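Lectin (PDB 2EIG) binds carbohydrates, probably L-fucosyl-containing glycans, as a four-chain seed lectin of the legume family that carries calcium and manganese. Local coordinates at residues Asp33-Arg38 against Ser71-Tyr76; Leu102-Ser107 against Phe114-Phe119; Asp120-Val125 against Asn210-Arg215. All blocks are in the same frame, centred on the assembly; numbering follows the deposited sequence.

The three contacts follow one another in series along the chain, none nesting inside or crossing another. Contact 1 joins the loop between strands 27-29 and 39-50 to the end of strand 61-72, closing a loop of 32 residues. Contact 2 is the short one: only six residues separate 102-107 from 114-119, and it lays the long loop after strand 81-88 over strand 115-120. Contact 3 opens at the next residue, D120, and spans 84 residues to reach the start of strand 214-226. Contacts 2 and 3 share the manganese ion; contacts 1 and 3 touch each other through S71 with R215 and P34 with R213.

Contact 1 of 3, residues Asp33-Arg38 against Ser71-Tyr76; sequences DPLVNR and SNVQRY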
ATOM      1  N   ASP A  33      19.996  28.628 -18.332  1.00 19.30           N
ATOM      2  CA  ASP A  33      20.439  28.576 -19.708  1.00 19.81           C
ATOM      3  C   ASP A  33      20.932  27.165 -20.135  1.00 19.49           C
ATOM      4  O   ASP A  33      22.036  26.767 -19.828  1.00 20.32           O
ATOM      5  CB  ASP A  33      21.530  29.643 -19.939  1.00 19.20           C
ATOM      6  CG  ASP A  33      21.975  29.709 -21.405  1.00 19.09           C
ATOM      7  OD1 ASP A  33      23.043  30.299 -21.692  1.00 20.61           O
ATOM      8  OD2 ASP A  33      21.254  29.139 -22.247  1.00 17.47           O
ATOM      9  N   PRO A  34      20.107  26.427 -20.874  1.00 20.24           N
ATOM     10  CA  PRO A  34      20.546  25.102 -21.287  1.00 20.30           C
ATOM     11  C   PRO A  34      21.677  25.128 -22.354  1.00 21.62           C
ATOM     12  O   PRO A  34      22.425  24.158 -22.445  1.00 22.25           O
ATOM     13  CB  PRO A  34      19.273  24.433 -21.780  1.00 19.88           C
ATOM     14  CG  PRO A  34      18.198  25.382 -21.632  1.00 20.76           C
ATOM     15  CD  PRO A  34      18.755  26.746 -21.353  1.00 19.84           C
ATOM     16  N   LEU A  35      21.835  26.252 -23.073  1.00 22.19           N
ATOM     17  CA  LEU A  35      22.840  26.401 -24.152  1.00 23.50           C
ATOM     18  C   LEU A  35      24.253  26.192 -23.675  1.00 25.01           C
ATOM     19  O   LEU A  35      25.140  25.810 -24.441  1.00 26.50           O
ATOM     20  CB  LEU A  35      22.728  27.781 -24.816  1.00 21.65           C
ATOM     21  CG  LEU A  35      21.357  28.095 -25.392  1.00 22.16           C
ATOM     22  CD1 LEU A  35      21.270  29.599 -25.905  1.00 20.83           C
ATOM     23  CD2 LEU A  35      20.934  27.027 -26.455  1.00 23.09           C
ATOM     24  N   VAL A  36      24.435  26.460 -22.393  1.00 26.21           N
ATOM     25  CA  VAL A  36      25.667  26.309 -21.682  1.00 28.61           C
ATOM     26  C   VAL A  36      26.348  24.940 -21.880  1.00 29.08           C
ATOM     27  O   VAL A  36      27.563  24.861 -21.981  1.00 30.41           O
ATOM     28  CB  VAL A  36      25.390  26.676 -20.203  1.00 28.58           C
ATOM     29  CG1 VAL A  36      25.863  25.641 -19.203  1.00 29.78           C
ATOM     30  CG2 VAL A  36      25.937  28.092 -19.928  1.00 29.89           C
ATOM     31  N   ASN A  37      25.531  23.904 -21.980  1.00 29.52           N
ATOM     32  CA  ASN A  37      25.957  22.496 -21.941  1.00 30.07           C
ATOM     33  C   ASN A  37      25.427  21.770 -20.670  1.00 28.69           C
ATOM     34  O   ASN A  37      24.235  21.891 -20.402  1.00 29.77           O
ATOM     35  CB  ASN A  37      27.438  22.272 -22.424  1.00 31.03           C
ATOM     36  CG  ASN A  37      28.434  21.836 -21.325  1.00 33.46           C
ATOM     37  OD1 ASN A  37      29.042  20.748 -21.413  1.00 27.23           O
ATOM     38  ND2 ASN A  37      28.684  22.734 -20.344  1.00 36.97           N
ATOM     39  N   ARG A  38      26.249  21.022 -19.934  1.00 26.06           N
ATOM     40  CA  ARG A  38      25.790  20.279 -18.776  1.00 23.44           C
ATOM     41  C   ARG A  38      25.403  21.243 -17.680  1.00 22.00           C
ATOM     42  O   ARG A  38      26.166  22.148 -17.290  1.00 21.61           O
ATOM     43  CB  ARG A  38      26.892  19.368 -18.230  1.00 23.97           C
ATOM     44  CG  ARG A  38      27.379  18.333 -19.248  1.00 25.20           C
ATOM     45  CD  ARG A  38      28.550  17.578 -18.722  1.00 28.80           C
ATOM     46  NE  ARG A  38      28.948  16.542 -19.676  1.00 34.36           N
ATOM     47  CZ  ARG A  38      30.036  15.781 -19.563  1.00 36.45           C
ATOM     48  NH1 ARG A  38      30.856  15.934 -18.529  1.00 40.19           N
ATOM     49  NH2 ARG A  38      30.296  14.838 -20.487  1.00 44.39           N
ATOM     50  N   SER A  71      11.025  21.952 -22.190  1.00 17.85           N
ATOM     51  CA  SER A  71      11.074  22.449 -23.562  1.00 18.63           C
ATOM     52  C   SER A  71      12.326  22.023 -24.250  1.00 19.07           C
ATOM     53  O   SER A  71      13.424  22.091 -23.670  1.00 16.98           O
ATOM     54  CB  SER A  71      10.969  23.971 -23.597  1.00 19.30           C
ATOM     55  OG  SER A  71       9.756  24.344 -23.025  1.00 18.87           O
ATOM     56  N   ASN A  72      12.149  21.606 -25.501  1.00 20.82           N
ATOM     57  CA  ASN A  72      13.286  21.274 -26.388  1.00 21.29           C
ATOM     58  C   ASN A  72      14.187  22.483 -26.634  1.00 21.03           C
ATOM     59  O   ASN A  72      13.734  23.597 -26.596  1.00 20.49           O
ATOM     60  CB  ASN A  72      12.778  20.790 -27.754  1.00 22.12           C
ATOM     61  CG  ASN A  72      12.078  19.469 -27.687  1.00 24.23           C
ATOM     62  OD1 ASN A  72      11.946  18.876 -26.621  1.00 19.79           O
ATOM     63  ND2 ASN A  72      11.588  18.998 -28.854  1.00 27.17           N
ATOM     64  N   VAL A  73      15.466  22.240 -26.856  1.00 21.17           N
ATOM     65  CA  VAL A  73      16.423  23.279 -27.152  1.00 22.35           C
ATOM     66  C   VAL A  73      17.153  22.883 -28.438  1.00 23.63           C
ATOM     67  O   VAL A  73      17.624  21.747 -28.558  1.00 23.00           O
ATOM     68  CB  VAL A  73      17.547  23.392 -26.072  1.00 21.69           C
ATOM     69  CG1 VAL A  73      18.498  24.563 -26.398  1.00 21.94           C
ATOM     70  CG2 VAL A  73      16.991  23.532 -24.683  1.00 22.36           C
ATOM     71  N   GLN A  74      17.104  23.664 -29.502  1.00 26.47           N
ATOM     72  CA  GLN A  74      15.980  23.703 -30.357  1.00 28.82           C
ATOM     73  C   GLN A  74      16.155  22.315 -31.054  1.00 28.37           C
ATOM     74  O   GLN A  74      15.241  21.511 -31.006  1.00 29.94           O
ATOM     75  CB  GLN A  74      16.029  24.919 -31.324  1.00 30.06           C
ATOM     76  CG  GLN A  74      15.448  26.253 -30.693  1.00 35.15           C
ATOM     77  CD  GLN A  74      16.392  26.921 -29.622  1.00 39.41           C
ATOM     78  OE1 GLN A  74      15.989  27.123 -28.452  1.00 37.35           O
ATOM     79  NE2 GLN A  74      17.647  27.295 -30.045  1.00 40.13           N
ATOM     80  N   ARG A  75      17.335  21.963 -31.583  1.00 28.71           N
ATOM     81  CA  ARG A  75      17.469  20.593 -32.218  1.00 28.35           C
ATOM     82  C   ARG A  75      18.038  19.464 -31.339  1.00 27.62           C
ATOM     83  O   ARG A  75      18.045  18.293 -31.743  1.00 27.08           O
ATOM     84  CB  ARG A  75      18.165  20.624 -33.624  1.00 29.15           C
ATOM     85  CG  ARG A  75      19.718  20.602 -33.606  1.00 32.03           C
ATOM     86  CD  ARG A  75      20.244  21.334 -32.322  1.00 37.89           C
ATOM     87  NE  ARG A  75      21.573  21.894 -32.449  1.00 43.75           N
ATOM     88  CZ  ARG A  75      21.956  23.038 -31.881  1.00 48.39           C
ATOM     89  NH1 ARG A  75      23.205  23.497 -32.065  1.00 48.95           N
ATOM     90  NH2 ARG A  75      21.087  23.740 -31.141  1.00 50.37           N
ATOM     91  N   TYR A  76      18.524  19.801 -30.141  1.00 27.26           N
ATOM     92  CA  TYR A  76      19.151  18.793 -29.283  1.00 25.76           C
ATOM     93  C   TYR A  76      18.117  17.783 -28.787  1.00 25.34           C
ATOM     94  O   TYR A  76      16.938  18.130 -28.557  1.00 24.55           O
ATOM     95  CB  TYR A  76      19.870  19.411 -28.091  1.00 26.15           C
ATOM     96  CG  TYR A  76      20.992  20.371 -28.393  1.00 27.43           C
ATOM     97  CD1 TYR A  76      20.862  21.731 -28.074  1.00 28.05           C
ATOM     98  CD2 TYR A  76      22.195  19.937 -28.934  1.00 26.20           C
ATOM     99  CE1 TYR A  76      21.882  22.634 -28.315  1.00 28.92           C
ATOM    100  CE2 TYR A  76      23.232  20.855 -29.207  1.00 28.02           C
ATOM    101  CZ  TYR A  76      23.072  22.198 -28.876  1.00 27.85           C
ATOM    102  OH  TYR A  76      24.091  23.112 -29.100  1.00 27.72           O
TER
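V73 is the residue through which 71-76 meets 33-38, holding P34 with one methyl and L35 with the other. The segment arrives on strand 61-72, where the backbone of S71 pairs with that of R215, an arginine whose side chain P34 also touches. N72 follows, its OD1 hydrogen-bonded to R153. At V73, CG1 stands anti to the backbone N (chi1 -177°) and CG2 lies beside it, forking the two methyls. CG2 of V73 sits 3.8 Å from CG of P34 and just as near its CB, so it lies against one side of the proline ring. CG1 of V73 meets the tip of L35 at CD2, 3.5 Å away, closer than usual van der Waals contact. In the legume lectin sandwich this packs the loop between strands 27-29 and 39-50 against the chain leaving strand 61-72. That loop is shaped by an Asx turn, in which L35 N bonds to D33 OD2 at 3.1 Å from above the carboxylate plane. Beyond V73 the chain reverses in a type I beta turn, with Y76 N bonded to V73 O at 2.7 Å. R75 lays its guanidinium over one face of the Y76 ring, its CZ 3.3 Å above the ring plane and offset toward the rim. R213, whose NH1 bonds to P34 O, makes a cation-pi contact with Y76.

Contact 2 of 3, residues Leu102-Ser107 against Phe114-Phe119; sequences LGITDS and FVAVEF. With MN (manganese (II) ion), chain F.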
ATOM      1  N   LEU A 102      20.530  13.114 -12.332  1.00 15.20           N
ATOM      2  CA  LEU A 102      19.495  14.094 -11.959  1.00 13.22           C
ATOM      3  C   LEU A 102      19.845  15.074 -10.848  1.00 13.27           C
ATOM      4  O   LEU A 102      18.972  15.776 -10.354  1.00 14.73           O
ATOM      5  CB  LEU A 102      18.106  13.417 -11.747  1.00 13.69           C
ATOM      6  CG  LEU A 102      17.518  12.825 -13.045  1.00 13.55           C
ATOM      7  CD1 LEU A 102      16.323  11.911 -12.814  1.00 14.40           C
ATOM      8  CD2 LEU A 102      17.110  13.904 -14.118  1.00  9.57           C
ATOM      9  N   GLY A 103      21.124  15.190 -10.516  1.00 13.11           N
ATOM     10  CA  GLY A 103      21.587  16.059  -9.451  1.00 13.30           C
ATOM     11  C   GLY A 103      21.187  15.529  -8.082  1.00 14.08           C
ATOM     12  O   GLY A 103      21.285  16.246  -7.098  1.00 14.07           O
ATOM     13  N   ILE A 104      20.727  14.282  -8.022  1.00 15.20           N
ATOM     14  CA  ILE A 104      20.267  13.693  -6.733  1.00 16.33           C
ATOM     15  C   ILE A 104      21.074  12.458  -6.310  1.00 17.13           C
ATOM     16  O   ILE A 104      21.120  12.102  -5.143  1.00 18.88           O
ATOM     17  CB  ILE A 104      18.758  13.360  -6.719  1.00 16.37           C
ATOM     18  CG1 ILE A 104      18.372  12.369  -7.848  1.00 13.99           C
ATOM     19  CG2 ILE A 104      17.907  14.692  -6.743  1.00 14.88           C
ATOM     20  CD1 ILE A 104      16.888  12.048  -7.969  1.00 17.33           C
ATOM     21  N   THR A 105      21.704  11.815  -7.262  1.00 18.30           N
ATOM     22  CA  THR A 105      22.436  10.579  -6.984  1.00 19.37           C
ATOM     23  C   THR A 105      23.903  10.821  -7.281  1.00 18.37           C
ATOM     24  O   THR A 105      24.242  11.179  -8.392  1.00 18.36           O
ATOM     25  CB  THR A 105      21.885   9.424  -7.861  1.00 20.26           C
ATOM     26  OG1 THR A 105      20.588   9.047  -7.367  1.00 24.40           O
ATOM     27  CG2 THR A 105      22.821   8.187  -7.856  1.00 20.09           C
ATOM     28  N   ASP A 106      24.751  10.600  -6.285  1.00 17.51           N
ATOM     29  CA  ASP A 106      26.163  10.404  -6.481  1.00 17.28           C
ATOM     30  C   ASP A 106      26.352   8.983  -7.053  1.00 18.35           C
ATOM     31  O   ASP A 106      26.134   7.981  -6.347  1.00 18.05           O
ATOM     32  CB  ASP A 106      26.866  10.513  -5.134  1.00 15.90           C
ATOM     33  CG  ASP A 106      28.379  10.289  -5.214  1.00 18.53           C
ATOM     34  OD1 ASP A 106      29.045  10.653  -4.242  1.00 19.72           O
ATOM     35  OD2 ASP A 106      28.911   9.767  -6.209  1.00 15.50           O
ATOM     36  N   SER A 107      26.775   8.916  -8.313  1.00 19.99           N
ATOM     37  CA  SER A 107      26.873   7.675  -9.052  1.00 21.64           C
ATOM     38  C   SER A 107      27.945   6.737  -8.512  1.00 22.19           C
ATOM     39  O   SER A 107      27.889   5.543  -8.806  1.00 20.88           O
ATOM     40  CB  SER A 107      27.115   7.920 -10.558  1.00 21.70           C
ATOM     41  OG  SER A 107      28.427   8.365 -10.792  1.00 21.53           O
ATOM     42  N   PHE A 114      17.348   9.859  -0.332  1.00 17.42           N
ATOM     43  CA  PHE A 114      16.401  10.866  -0.859  1.00 17.48           C
ATOM     44  C   PHE A 114      15.157  10.165  -1.292  1.00 16.87           C
ATOM     45  O   PHE A 114      15.126   8.932  -1.529  1.00 18.01           O
ATOM     46  CB  PHE A 114      16.994  11.674  -2.069  1.00 17.23           C
ATOM     47  CG  PHE A 114      17.232  10.824  -3.291  1.00 16.78           C
ATOM     48  CD1 PHE A 114      16.183  10.538  -4.164  1.00 18.38           C
ATOM     49  CD2 PHE A 114      18.468  10.240  -3.507  1.00 17.64           C
ATOM     50  CE1 PHE A 114      16.374   9.694  -5.239  1.00 20.27           C
ATOM     51  CE2 PHE A 114      18.676   9.378  -4.575  1.00 16.85           C
ATOM     52  CZ  PHE A 114      17.645   9.103  -5.437  1.00 17.73           C
ATOM     53  N   VAL A 115      14.113  10.954  -1.410  1.00 16.85           N
ATOM     54  CA  VAL A 115      12.880  10.485  -1.997  1.00 15.35           C
ATOM     55  C   VAL A 115      12.643  11.497  -3.107  1.00 16.01           C
ATOM     56  O   VAL A 115      12.742  12.707  -2.880  1.00 14.66           O
ATOM     57  CB  VAL A 115      11.709  10.396  -0.967  1.00 15.16           C
ATOM     58  CG1 VAL A 115      10.402  10.113  -1.660  1.00 13.72           C
ATOM     59  CG2 VAL A 115      11.952   9.289   0.092  1.00 14.50           C
ATOM     60  N   ALA A 116      12.397  11.001  -4.312  1.00 15.38           N
ATOM     61  CA  ALA A 116      12.183  11.878  -5.430  1.00 15.78           C
ATOM     62  C   ALA A 116      11.040  11.384  -6.332  1.00 15.58           C
ATOM     63  O   ALA A 116      10.775  10.187  -6.413  1.00 15.82           O
ATOM     64  CB  ALA A 116      13.490  12.008  -6.237  1.00 16.46           C
ATOM     65  N   VAL A 117      10.327  12.342  -6.920  1.00 14.89           N
ATOM     66  CA  VAL A 117       9.461  12.141  -8.044  1.00 14.43           C
ATOM     67  C   VAL A 117      10.148  12.806  -9.260  1.00 13.92           C
ATOM     68  O   VAL A 117      10.309  14.037  -9.337  1.00 12.48           O
ATOM     69  CB  VAL A 117       8.044  12.730  -7.805  1.00 15.19           C
ATOM     70  CG1 VAL A 117       7.138  12.499  -9.057  1.00 13.25           C
ATOM     71  CG2 VAL A 117       7.391  12.135  -6.482  1.00 14.12           C
ATOM     72  N   GLU A 118      10.552  11.969 -10.201  1.00 13.89           N
ATOM     73  CA  GLU A 118      11.341  12.407 -11.331  1.00 14.96           C
ATOM     74  C   GLU A 118      10.485  12.472 -12.566  1.00 15.85           C
ATOM     75  O   GLU A 118       9.563  11.692 -12.775  1.00 17.60           O
ATOM     76  CB  GLU A 118      12.562  11.492 -11.598  1.00 14.17           C
ATOM     77  CG  GLU A 118      12.119  10.087 -12.008  1.00 14.63           C
ATOM     78  CD  GLU A 118      13.253   9.216 -12.504  1.00 16.25           C
ATOM     79  OE1 GLU A 118      14.311   9.134 -11.877  1.00 17.83           O
ATOM     80  OE2 GLU A 118      13.039   8.587 -13.532  1.00 15.81           O
ATOM     81  N   PHE A 119      10.846  13.402 -13.415  1.00 16.72           N
ATOM     82  CA  PHE A 119      10.182  13.596 -14.674  1.00 16.31           C
ATOM     83  C   PHE A 119      11.420  13.473 -15.542  1.00 15.28           C
ATOM     84  O   PHE A 119      12.202  14.394 -15.697  1.00 14.62           O
ATOM     85  CB  PHE A 119       9.540  14.985 -14.744  1.00 15.36           C
ATOM     86  CG  PHE A 119       8.380  15.172 -13.799  1.00 17.20           C
ATOM     87  CD1 PHE A 119       8.580  15.671 -12.514  1.00 15.02           C
ATOM     88  CD2 PHE A 119       7.079  14.809 -14.188  1.00 15.94           C
ATOM     89  CE1 PHE A 119       7.515  15.849 -11.629  1.00 19.36           C
ATOM     90  CE2 PHE A 119       6.011  14.991 -13.316  1.00 20.32           C
ATOM     91  CZ  PHE A 119       6.217  15.510 -12.028  1.00 17.11           C
TER
HETATM   92 MN    MN F1101      14.402   7.408 -14.772  1.00 18.87          MN
HETATM   93  O   HOH W   1      15.972   7.711 -13.298  1.00 20.54           O
HETATM   94  O   HOH W   2      13.597   5.627 -13.693  1.00 18.09           O
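I104 and F114 meet at about a right angle, the isoleucine lying over one face of the phenyl ring. CG1 of I104 is 4.1 Å above the ring plane, offset toward the rim, and its terminal CD1 comes to 3.6 Å from CE1 of F114. CG1 of I104 and CG of F114 both sit between the backbone N and the carbonyl carbon (chi1 58° and 66°), which turns the ring of F114 to face the loop. The same CD1 of I104 also touches CB of A116, two residues on, at 3.8 Å. T105 crosses the ring obliquely, its OG1 3.4 Å from CE2 of F114; this hydroxyl is buried without a polar partner in the model. T105 also packs on S110 of a neighbouring subunit. Farther along the strand, L102 lies across E118 at about a right angle, its CD1 3.6 Å from OE1 of the carboxylate. The two oxygens of E118 are used differently: OE2 binds manganese at 2.2 Å, while OE1 accepts a hydrogen bond of 2.6 Å from water 1, itself a ligand of the same ion. A second water, D120, D127 and H135 complete the coordination. L102 thus packs against a manganese ligand, not the ion, beside the paired metal site characteristic of legume lectins, on strand 115-120 of the seven-stranded sheet.

Contact 3 of 3, residues Asp120-Val125 against Asn210-Arg215; sequences DSHPNV and NPERER. With CA (calcium ion), chain G; MN (manganese (II) ion), chain F.
The backbones of S121 and E214 pass with their CA atoms 8.7 Å apart, and those of H122 and E212 are similarly spaced, so side chains must bridge the gap. S121 OG donates to E214 OE2; the modelled 2.5 Å is very short and the exact length doubtful. E214 brings its carboxylate there with CG between the backbone N and carbonyl carbon (chi1 61°) and the chain extended beyond. OE2 of E214 is also hydrogen-bonded to H216 and OE1 makes a salt bridge with R153, so both oxygens are engaged. Nearby, E212 OE2 approaches the H122 ring obliquely, 4.0 Å from CE1, with ring and carboxylate planes 71° apart. The first segment supplies part of the paired metal site of legume lectins: OD1 of D120 bridges manganese, at 2.2 Å, and calcium, at 2.5 Å. OD2 of D120 also binds calcium and accepts from H122 N at 3.1 Å, closing an Asx turn; H122 O binds the same ion. N124 OD1 completes this segment's hold on calcium at 2.2 Å, with two waters and D127 as further ligands. In the other segment a cis peptide precedes P211, whose O accepts from R213 NE at 2.9 Å.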
ATOM      1  N   ASP A 120      11.599  12.301 -16.097  1.00 14.88           N
ATOM      2  CA  ASP A 120      12.837  11.916 -16.692  1.00 15.30           C
ATOM      3  C   ASP A 120      12.581  11.889 -18.201  1.00 16.81           C
ATOM      4  O   ASP A 120      11.720  11.159 -18.677  1.00 15.76           O
ATOM      5  CB  ASP A 120      13.202  10.517 -16.154  1.00 16.72           C
ATOM      6  CG  ASP A 120      14.552  10.023 -16.612  1.00 15.97           C
ATOM      7  OD1 ASP A 120      15.123   9.138 -15.953  1.00 19.78           O
ATOM      8  OD2 ASP A 120      15.074  10.461 -17.647  1.00 18.48           O
ATOM      9  N   SER A 121      13.347  12.695 -18.936  1.00 17.55           N
ATOM     10  CA  SER A 121      13.102  12.910 -20.371  1.00 18.21           C
ATOM     11  C   SER A 121      14.018  12.047 -21.235  1.00 18.78           C
ATOM     12  O   SER A 121      14.030  12.183 -22.427  1.00 19.87           O
ATOM     13  CB  SER A 121      13.362  14.376 -20.691  1.00 17.09           C
ATOM     14  OG  SER A 121      14.643  14.778 -20.239  1.00 15.70           O
ATOM     15  N   HIS A 122      14.889  11.257 -20.619  1.00 19.94           N
ATOM     16  CA  HIS A 122      15.926  10.538 -21.361  1.00 20.50           C
ATOM     17  C   HIS A 122      16.176   9.127 -20.809  1.00 21.63           C
ATOM     18  O   HIS A 122      16.561   8.999 -19.650  1.00 20.14           O
ATOM     19  CB  HIS A 122      17.243  11.314 -21.301  1.00 21.17           C
ATOM     20  CG  HIS A 122      18.386  10.605 -21.960  1.00 23.69           C
ATOM     21  ND1 HIS A 122      18.558  10.589 -23.325  1.00 23.23           N
ATOM     22  CD2 HIS A 122      19.427   9.907 -21.444  1.00 23.56           C
ATOM     23  CE1 HIS A 122      19.645   9.898 -23.621  1.00 23.27           C
ATOM     24  NE2 HIS A 122      20.175   9.456 -22.497  1.00 23.06           N
ATOM     25  N   PRO A 123      15.957   8.074 -21.641  1.00 22.17           N
ATOM     26  CA  PRO A 123      16.202   6.685 -21.232  1.00 22.68           C
ATOM     27  C   PRO A 123      17.682   6.400 -21.061  1.00 22.85           C
ATOM     28  O   PRO A 123      18.458   6.382 -22.021  1.00 24.42           O
ATOM     29  CB  PRO A 123      15.621   5.848 -22.372  1.00 22.80           C
ATOM     30  CG  PRO A 123      14.810   6.800 -23.152  1.00 22.83           C
ATOM     31  CD  PRO A 123      15.456   8.132 -23.017  1.00 21.54           C
ATOM     32  N   ASN A 124      18.073   6.240 -19.809  1.00 22.80           N
ATOM     33  CA  ASN A 124      19.399   5.809 -19.472  1.00 21.79           C
ATOM     34  C   ASN A 124      19.301   4.277 -19.384  1.00 21.36           C
ATOM     35  O   ASN A 124      18.217   3.696 -19.468  1.00 21.22           O
ATOM     36  CB  ASN A 124      19.803   6.412 -18.132  1.00 20.63           C
ATOM     37  CG  ASN A 124      20.103   7.920 -18.212  1.00 20.78           C
ATOM     38  OD1 ASN A 124      19.267   8.750 -17.813  1.00 18.15           O
ATOM     39  ND2 ASN A 124      21.277   8.272 -18.724  1.00 17.36           N
ATOM     40  N   VAL A 125      20.434   3.637 -19.171  1.00 22.06           N
ATOM     41  CA  VAL A 125      20.518   2.178 -19.076  1.00 22.28           C
ATOM     42  C   VAL A 125      19.646   1.570 -17.949  1.00 22.85           C
ATOM     43  O   VAL A 125      19.198   0.427 -18.084  1.00 22.87           O
ATOM     44  CB  VAL A 125      22.022   1.712 -18.946  1.00 23.10           C
ATOM     45  CG1 VAL A 125      22.869   2.298 -20.088  1.00 23.33           C
ATOM     46  CG2 VAL A 125      22.578   2.203 -17.695  1.00 20.44           C
ATOM     47  N   ASN A 210      25.170  17.096 -22.544  1.00 20.43           N
ATOM     48  CA  ASN A 210      25.791  17.708 -23.692  1.00 20.45           C
ATOM     49  C   ASN A 210      26.130  16.540 -24.593  1.00 19.50           C
ATOM     50  O   ASN A 210      26.939  15.706 -24.200  1.00 20.10           O
ATOM     51  CB  ASN A 210      27.053  18.483 -23.275  1.00 20.59           C
ATOM     52  CG  ASN A 210      27.631  19.330 -24.403  1.00 23.77           C
ATOM     53  OD1 ASN A 210      28.431  20.246 -24.156  1.00 25.69           O
ATOM     54  ND2 ASN A 210      27.226  19.044 -25.641  1.00 20.57           N
ATOM     55  N   PRO A 211      25.512  16.470 -25.791  1.00 20.61           N
ATOM     56  CA  PRO A 211      24.547  17.446 -26.392  1.00 20.84           C
ATOM     57  C   PRO A 211      23.130  17.536 -25.817  1.00 21.43           C
ATOM     58  O   PRO A 211      22.445  18.506 -26.088  1.00 20.85           O
ATOM     59  CB  PRO A 211      24.410  16.941 -27.828  1.00 21.79           C
ATOM     60  CG  PRO A 211      24.694  15.432 -27.723  1.00 21.86           C
ATOM     61  CD  PRO A 211      25.806  15.358 -26.717  1.00 19.12           C
ATOM     62  N   GLU A 212      22.666  16.511 -25.098  1.00 22.43           N
ATOM     63  CA  GLU A 212      21.251  16.364 -24.783  1.00 21.93           C
ATOM     64  C   GLU A 212      20.888  17.415 -23.727  1.00 21.44           C
ATOM     65  O   GLU A 212      21.629  17.636 -22.804  1.00 22.43           O
ATOM     66  CB  GLU A 212      20.958  14.960 -24.224  1.00 22.76           C
ATOM     67  CG  GLU A 212      20.946  13.759 -25.198  1.00 24.67           C
ATOM     68  CD  GLU A 212      22.271  13.122 -25.349  1.00 27.06           C
ATOM     69  OE1 GLU A 212      23.292  13.735 -24.992  1.00 25.85           O
ATOM     70  OE2 GLU A 212      22.294  11.974 -25.826  1.00 30.92           O
ATOM     71  N   ARG A 213      19.729  18.029 -23.839  1.00 20.47           N
ATOM     72  CA  ARG A 213      19.382  19.111 -22.916  1.00 20.40           C
ATOM     73  C   ARG A 213      17.975  19.534 -23.184  1.00 20.01           C
ATOM     74  O   ARG A 213      17.400  19.211 -24.216  1.00 21.12           O
ATOM     75  CB  ARG A 213      20.316  20.294 -23.089  1.00 20.93           C
ATOM     76  CG  ARG A 213      20.127  21.011 -24.451  1.00 21.30           C
ATOM     77  CD  ARG A 213      21.259  21.948 -24.616  1.00 23.56           C
ATOM     78  NE  ARG A 213      22.382  21.260 -25.243  1.00 24.62           N
ATOM     79  CZ  ARG A 213      23.614  21.756 -25.283  1.00 26.49           C
ATOM     80  NH1 ARG A 213      23.855  22.898 -24.655  1.00 21.83           N
ATOM     81  NH2 ARG A 213      24.595  21.100 -25.918  1.00 23.80           N
ATOM     82  N   GLU A 214      17.408  20.236 -22.227  1.00 19.67           N
ATOM     83  CA  GLU A 214      16.086  20.805 -22.366  1.00 18.99           C
ATOM     84  C   GLU A 214      15.938  21.888 -21.275  1.00 17.90           C
ATOM     85  O   GLU A 214      16.728  21.927 -20.328  1.00 16.22           O
ATOM     86  CB  GLU A 214      14.998  19.730 -22.214  1.00 18.29           C
ATOM     87  CG  GLU A 214      15.054  19.077 -20.866  1.00 19.28           C
ATOM     88  CD  GLU A 214      14.125  17.900 -20.684  1.00 22.91           C
ATOM     89  OE1 GLU A 214      13.168  17.718 -21.496  1.00 20.36           O
ATOM     90  OE2 GLU A 214      14.356  17.173 -19.676  1.00 19.79           O
ATOM     91  N   ARG A 215      14.943  22.755 -21.417  1.00 17.37           N
ATOM     92  CA  ARG A 215      14.547  23.622 -20.319  1.00 16.85           C
ATOM     93  C   ARG A 215      13.678  22.792 -19.349  1.00 17.12           C
ATOM     94  O   ARG A 215      12.969  21.861 -19.788  1.00 16.26           O
ATOM     95  CB  ARG A 215      13.737  24.812 -20.851  1.00 17.63           C
ATOM     96  CG  ARG A 215      14.485  25.754 -21.873  1.00 15.56           C
ATOM     97  CD  ARG A 215      13.836  27.141 -21.996  1.00 17.94           C
ATOM     98  NE  ARG A 215      13.769  27.791 -20.681  1.00 20.74           N
ATOM     99  CZ  ARG A 215      14.771  28.430 -20.085  1.00 18.66           C
ATOM    100  NH1 ARG A 215      15.944  28.590 -20.687  1.00 16.21           N
ATOM    101  NH2 ARG A 215      14.574  28.936 -18.866  1.00 18.76           N
TER
HETATM  102 CA    CA G1102      17.142   9.148 -17.345  1.00 19.22          CA
HETATM  103 MN    MN F1101      14.402   7.408 -14.772  1.00 18.87          MN
HETATM  104  O   HOH W   1      15.972   7.711 -13.298  1.00 20.54           O
HETATM  105  O   HOH W   2      13.597   5.627 -13.693  1.00 18.09           O
HETATM  106  O   HOH W   3      17.926   9.009 -15.199  1.00 12.09           O
HETATM  107  O   HOH W   4      17.919  11.355 -17.497  1.00 19.37           O